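Local coordinates for 389aa long hypothetical nucleolar protein (Pyrococcus horikoshii, PDB 5ZVE) that methylates the C5 position of cytosine 72 in several tRNAs, using S-adenosyl-L-methionine as the methyl donor, at residues M342-P354 / M358-L370. Residues are numbered along the deposited sequence; the frame is centred on the assembly and turned at random.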
loop_
_atom_site.group_PDB
_atom_site.type_symbol
_atom_site.label_atom_id
_atom_site.label_comp_id
_atom_site.label_asym_id
_atom_site.label_seq_id
_atom_site.Cartn_x
_atom_site.Cartn_y
_atom_site.Cartn_z
ATOM N N MET A 342 -1.003 -10.935 -25.654
ATOM C CA MET A 342 -0.852 -9.578 -25.143
ATOM C C MET A 342 0.520 -9.022 -25.508
ATOM O O MET A 342 1.490 -9.772 -25.604
ATOM C CB MET A 342 -1.043 -9.552 -23.629
ATOM C CG MET A 342 -2.355 -10.116 -23.116
ATOM S SD MET A 342 -3.774 -9.120 -23.601
ATOM C CE MET A 342 -3.436 -7.573 -22.756
ATOM N N LYS A 343 0.599 -7.706 -25.699
ATOM C CA LYS A 343 1.844 -7.050 -26.088
ATOM C C LYS A 343 2.223 -5.909 -25.140
ATOM O O LYS A 343 1.376 -5.099 -24.761
ATOM C CB LYS A 343 1.726 -6.524 -27.521
ATOM C CG LYS A 343 2.972 -5.836 -28.054
ATOM C CD LYS A 343 2.762 -5.375 -29.491
ATOM C CE LYS A 343 3.955 -4.586 -30.014
ATOM N NZ LYS A 343 4.161 -3.325 -29.245
ATOM N N LEU A 344 3.499 -5.845 -24.766
ATOM C CA LEU A 344 3.989 -4.781 -23.895
ATOM C C LEU A 344 3.898 -3.410 -24.552
ATOM O O LEU A 344 4.212 -3.250 -25.729
ATOM C CB LEU A 344 5.435 -5.051 -23.485
ATOM C CG LEU A 344 5.705 -6.013 -22.329
ATOM C CD1 LEU A 344 7.167 -6.386 -22.329
ATOM C CD2 LEU A 344 5.341 -5.366 -21.019
ATOM N N GLU A 345 3.472 -2.422 -23.775
ATOM C CA GLU A 345 3.377 -1.050 -24.256
ATOM C C GLU A 345 4.067 -0.086 -23.300
ATOM O O GLU A 345 4.071 -0.289 -22.082
ATOM C CB GLU A 345 1.918 -0.638 -24.439
ATOM C CG GLU A 345 1.137 -1.520 -25.389
ATOM C CD GLU A 345 0.930 -0.872 -26.749
ATOM O OE1 GLU A 345 0.244 0.171 -26.809
ATOM O OE2 GLU A 345 1.448 -1.407 -27.756
ATOM N N GLU A 346 4.655 0.958 -23.871
ATOM C CA GLU A 346 5.295 2.018 -23.106
ATOM C C GLU A 346 4.309 2.649 -22.132
ATOM O O GLU A 346 3.172 2.947 -22.494
ATOM C CB GLU A 346 5.853 3.075 -24.061
ATOM C CG GLU A 346 6.768 4.099 -23.435
ATOM C CD GLU A 346 7.192 5.168 -24.425
ATOM O OE1 GLU A 346 6.301 5.793 -25.041
ATOM O OE2 GLU A 346 8.413 5.373 -24.599
ATOM N N GLN A 347 4.745 2.855 -20.895
ATOM C CA GLN A 347 3.896 3.495 -19.903
ATOM C C GLN A 347 4.110 5.003 -19.947
ATOM O O GLN A 347 5.227 5.473 -20.171
ATOM C CB GLN A 347 4.182 2.938 -18.508
ATOM C CG GLN A 347 3.922 1.443 -18.384
ATOM C CD GLN A 347 4.225 0.915 -17.000
ATOM O OE1 GLN A 347 4.301 1.677 -16.037
ATOM N NE2 GLN A 347 4.389 -0.399 -16.889
ATOM N N SER A 348 3.036 5.757 -19.729
ATOM C CA SER A 348 3.052 7.200 -19.951
ATOM C C SER A 348 3.924 7.916 -18.932
ATOM O O SER A 348 4.521 8.948 -19.233
ATOM C CB SER A 348 1.634 7.765 -19.910
ATOM O OG SER A 348 1.028 7.529 -18.648
ATOM N N ILE A 349 3.992 7.363 -17.726
ATOM C CA ILE A 349 4.885 7.880 -16.698
ATOM C C ILE A 349 5.863 6.790 -16.293
ATOM O O ILE A 349 5.457 5.722 -15.853
ATOM C CB ILE A 349 4.107 8.367 -15.457
ATOM C CG1 ILE A 349 3.170 9.520 -15.831
ATOM C CG2 ILE A 349 5.067 8.777 -14.347
ATOM C CD1 ILE A 349 2.261 9.973 -14.701
ATOM N N PHE A 350 7.153 7.059 -16.448
ATOM C CA PHE A 350 8.170 6.101 -16.047
ATOM C C PHE A 350 9.222 6.789 -15.196
ATOM O O PHE A 350 10.123 7.444 -15.717
ATOM C CB PHE A 350 8.830 5.449 -17.261
ATOM C CG PHE A 350 9.415 4.092 -16.971
ATOM C CD1 PHE A 350 10.537 3.961 -16.165
ATOM C CD2 PHE A 350 8.850 2.948 -17.517
ATOM C CE1 PHE A 350 11.073 2.717 -15.893
ATOM C CE2 PHE A 350 9.383 1.704 -17.255
ATOM C CZ PHE A 350 10.498 1.586 -16.443
ATOM N N ILE A 351 9.104 6.637 -13.882
ATOM C CA ILE A 351 10.063 7.232 -12.968
ATOM C C ILE A 351 10.683 6.175 -12.062
ATOM O O ILE A 351 11.511 6.483 -11.212
ATOM C CB ILE A 351 9.408 8.334 -12.110
ATOM C CG1 ILE A 351 8.217 7.775 -11.330
ATOM C CG2 ILE A 351 8.985 9.509 -12.989
ATOM C CD1 ILE A 351 7.346 8.838 -10.681
ATOM N N GLY A 352 10.291 4.921 -12.258
ATOM C CA GLY A 352 10.841 3.837 -11.468
ATOM C C GLY A 352 12.061 3.231 -12.124
ATOM O O GLY A 352 12.865 3.940 -12.726
ATOM N N SER A 353 12.191 1.915 -12.011
ATOM C CA SER A 353 13.288 1.175 -12.626
ATOM C C SER A 353 12.761 0.224 -13.689
ATOM O O SER A 353 11.577 -0.116 -13.691
ATOM C CB SER A 353 14.072 0.384 -11.572
ATOM O OG SER A 353 14.787 1.245 -10.707
ATOM N N PRO A 354 13.639 -0.203 -14.609
ATOM C CA PRO A 354 13.260 -1.285 -15.525
ATOM C C PRO A 354 12.989 -2.583 -14.773
ATOM O O PRO A 354 13.450 -2.746 -13.644
ATOM C CB PRO A 354 14.484 -1.431 -16.442
ATOM C CG PRO A 354 15.588 -0.654 -15.783
ATOM C CD PRO A 354 14.931 0.408 -14.966
ATOM N N MET A 358 13.729 -7.246 -18.713
ATOM C CA MET A 358 12.459 -6.949 -19.352
ATOM C C MET A 358 12.214 -5.442 -19.423
ATOM O O MET A 358 12.328 -4.751 -18.415
ATOM C CB MET A 358 11.344 -7.630 -18.584
ATOM C CG MET A 358 10.024 -7.493 -19.230
ATOM S SD MET A 358 8.856 -8.578 -18.431
ATOM C CE MET A 358 7.421 -7.901 -19.185
ATOM N N ASN A 359 11.838 -4.950 -20.602
ATOM C CA ASN A 359 12.089 -3.550 -20.952
ATOM C C ASN A 359 11.019 -2.502 -20.633
ATOM O O ASN A 359 11.355 -1.406 -20.180
ATOM C CB ASN A 359 12.405 -3.464 -22.446
ATOM C CG ASN A 359 13.895 -3.437 -22.721
ATOM O OD1 ASN A 359 14.666 -2.842 -21.966
ATOM N ND2 ASN A 359 14.308 -4.085 -23.805
ATOM N N LYS A 360 9.747 -2.809 -20.852
ATOM C CA LYS A 360 8.737 -1.758 -20.759
ATOM C C LYS A 360 7.941 -1.764 -19.454
ATOM O O LYS A 360 7.142 -0.857 -19.213
ATOM C CB LYS A 360 7.778 -1.846 -21.945
ATOM C CG LYS A 360 8.446 -1.591 -23.289
ATOM C CD LYS A 360 7.436 -1.588 -24.414
ATOM C CE LYS A 360 8.075 -1.172 -25.724
ATOM N NZ LYS A 360 7.068 -1.105 -26.817
ATOM N N VAL A 361 8.153 -2.773 -18.614
ATOM C CA VAL A 361 7.512 -2.789 -17.300
ATOM C C VAL A 361 8.264 -1.907 -16.324
ATOM O O VAL A 361 9.445 -1.621 -16.512
ATOM C CB VAL A 361 7.399 -4.214 -16.724
ATOM C CG1 VAL A 361 6.458 -5.044 -17.570
ATOM C CG2 VAL A 361 8.771 -4.864 -16.612
ATOM N N GLN A 362 7.579 -1.488 -15.269
ATOM C CA GLN A 362 8.145 -0.506 -14.359
ATOM C C GLN A 362 8.176 -1.020 -12.925
ATOM O O GLN A 362 7.143 -1.369 -12.356
ATOM C CB GLN A 362 7.348 0.800 -14.437
ATOM C CG GLN A 362 7.952 1.941 -13.638
ATOM C CD GLN A 362 7.227 3.254 -13.837
ATOM O OE1 GLN A 362 7.688 4.295 -13.378
ATOM N NE2 GLN A 362 6.085 3.212 -14.514
ATOM N N ARG A 363 9.368 -1.051 -12.340
ATOM C CA ARG A 363 9.519 -1.496 -10.960
ATOM C C ARG A 363 9.880 -0.343 -10.041
ATOM O O ARG A 363 10.565 0.595 -10.442
ATOM C CB ARG A 363 10.585 -2.587 -10.845
ATOM C CG ARG A 363 10.042 -4.011 -10.908
ATOM C CD ARG A 363 11.172 -5.014 -10.811
ATOM N NE ARG A 363 10.703 -6.394 -10.736
ATOM C CZ ARG A 363 10.582 -7.076 -9.600
ATOM N NH1 ARG A 363 10.885 -6.500 -8.440
ATOM N NH2 ARG A 363 10.157 -8.332 -9.621
ATOM N N PHE A 364 9.411 -0.433 -8.803
ATOM C CA PHE A 364 9.783 0.505 -7.763
ATOM C C PHE A 364 10.501 -0.236 -6.643
ATOM O O PHE A 364 10.112 -1.343 -6.267
ATOM C CB PHE A 364 8.556 1.243 -7.224
ATOM C CG PHE A 364 7.950 2.213 -8.205
ATOM C CD1 PHE A 364 6.980 1.800 -9.103
ATOM C CD2 PHE A 364 8.351 3.540 -8.220
ATOM C CE1 PHE A 364 6.422 2.694 -10.005
ATOM C CE2 PHE A 364 7.796 4.442 -9.117
ATOM C CZ PHE A 364 6.830 4.017 -10.012
ATOM N N TYR A 365 11.575 0.368 -6.147
ATOM C CA TYR A 365 12.362 -0.200 -5.063
ATOM C C TYR A 365 12.426 0.786 -3.909
ATOM O O TYR A 365 12.510 1.992 -4.137
ATOM C CB TYR A 365 13.771 -0.540 -5.538
ATOM C CG TYR A 365 13.830 -1.635 -6.576
ATOM C CD1 TYR A 365 13.785 -2.971 -6.203
ATOM C CD2 TYR A 365 13.941 -1.331 -7.929
ATOM C CE1 TYR A 365 13.847 -3.980 -7.149
ATOM C CE2 TYR A 365 14.003 -2.334 -8.884
ATOM C CZ TYR A 365 13.955 -3.655 -8.485
ATOM O OH TYR A 365 14.018 -4.664 -9.419
ATOM N N PRO A 366 12.395 0.279 -2.663
ATOM C CA PRO A 366 12.416 1.170 -1.495
ATOM C C PRO A 366 13.701 1.994 -1.370
ATOM O O PRO A 366 13.641 3.155 -0.966
ATOM C CB PRO A 366 12.269 0.202 -0.310
ATOM C CG PRO A 366 12.732 -1.117 -0.825
ATOM C CD PRO A 366 12.340 -1.141 -2.279
ATOM N N HIS A 367 14.842 1.406 -1.710
ATOM C CA HIS A 367 16.118 2.097 -1.552
ATOM C C HIS A 367 16.394 3.063 -2.698
ATOM O O HIS A 367 17.162 4.006 -2.545
ATOM C CB HIS A 367 17.263 1.084 -1.420
ATOM C CG HIS A 367 17.495 0.258 -2.647
ATOM N ND1 HIS A 367 16.508 -0.506 -3.233
ATOM C CD2 HIS A 367 18.612 0.061 -3.388
ATOM C CE1 HIS A 367 17.003 -1.125 -4.291
ATOM N NE2 HIS A 367 18.277 -0.801 -4.406
ATOM N N LYS A 368 15.774 2.833 -3.849
ATOM C CA LYS A 368 15.969 3.720 -4.994
ATOM C C LYS A 368 14.925 4.833 -5.090
ATOM O O LYS A 368 15.253 5.957 -5.453
ATOM C CB LYS A 368 15.979 2.917 -6.300
ATOM C CG LYS A 368 17.144 1.951 -6.439
ATOM C CD LYS A 368 17.131 1.266 -7.801
ATOM C CE LYS A 368 18.390 0.437 -8.021
ATOM N NZ LYS A 368 18.329 -0.342 -9.290
ATOM N N HIS A 369 13.669 4.529 -4.779
ATOM C CA HIS A 369 12.595 5.481 -5.046
ATOM C C HIS A 369 11.841 5.940 -3.806
ATOM O O HIS A 369 10.906 6.737 -3.913
ATOM C CB HIS A 369 11.609 4.880 -6.047
ATOM C CG HIS A 369 12.271 4.228 -7.215
ATOM N ND1 HIS A 369 12.195 2.871 -7.456
ATOM C CD2 HIS A 369 13.035 4.740 -8.210
ATOM C CE1 HIS A 369 12.877 2.580 -8.548
ATOM N NE2 HIS A 369 13.397 3.698 -9.026
ATOM N N LEU A 370 12.235 5.425 -2.642
ATOM C CA LEU A 370 11.692 5.884 -1.366
ATOM C C LEU A 370 10.229 5.466 -1.214
ATOM O O LEU A 370 9.468 6.064 -0.448
ATOM C CB LEU A 370 11.845 7.405 -1.239
ATOM C CG LEU A 370 13.171 7.985 -0.742
ATOM C CD1 LEU A 370 14.384 7.268 -1.317
ATOM C CD2 LEU A 370 13.228 9.479 -1.068
HETATM O O HOH W 1 4.343 -1.835 -19.513
HETATM O O HOH W 2 7.433 1.597 -20.388
HETATM O O HOH W 3 15.345 4.296 -10.668
HETATM O O HOH W 4 15.294 -3.793 -11.611
#
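Gln362 reaches from its strand into the loop that follows strand 342-344 and meets it with both ends of its amide, through four bonds that are all somewhat bent. Its OE1 accepts from two successive backbone amides, Ile351 N at 2.8 Å and Gly352 N at 2.9 Å, the latter lying on a lone pair in the carbonyl plane. Its NE2 gives to Ile349 O and to Gln347 OE1, the second bond 2.8 Å long, with the donor standing above the carbonyl plane of Gln347. The chain leaves with CG anti to the backbone N (chi1 -174°) and runs extended across one face of the Phe350 ring, in the opposite direction to that side chain; ring and amide planes lie 7° apart, and Gln362 CG sits 3.8 Å from the ring centroid. A leucine here would probably leave the two loop amides, Ile349 O and Gln347 OE1 without their mates and Phe350 without its flat partner. Gln347 NE2 gives a hydrogen bond to Ile376 O of strand 374-381. Further along, Gly352 CA packs over one face of both the Phe364 and His369 rings, while Tyr365 N bonds His369 ND1 in its ring plane and so fixes that imidazole's rotation. Ser353 and Arg363 form an antiparallel hydrogen-bonded pair, with Ser353 N 2.6 Å from Arg363 O. Here a buried glutamine amide ties the loop backbone to strand 361-364 of the beta hairpin it leads into, at the edge of the Rossmann-like methyltransferase sheet.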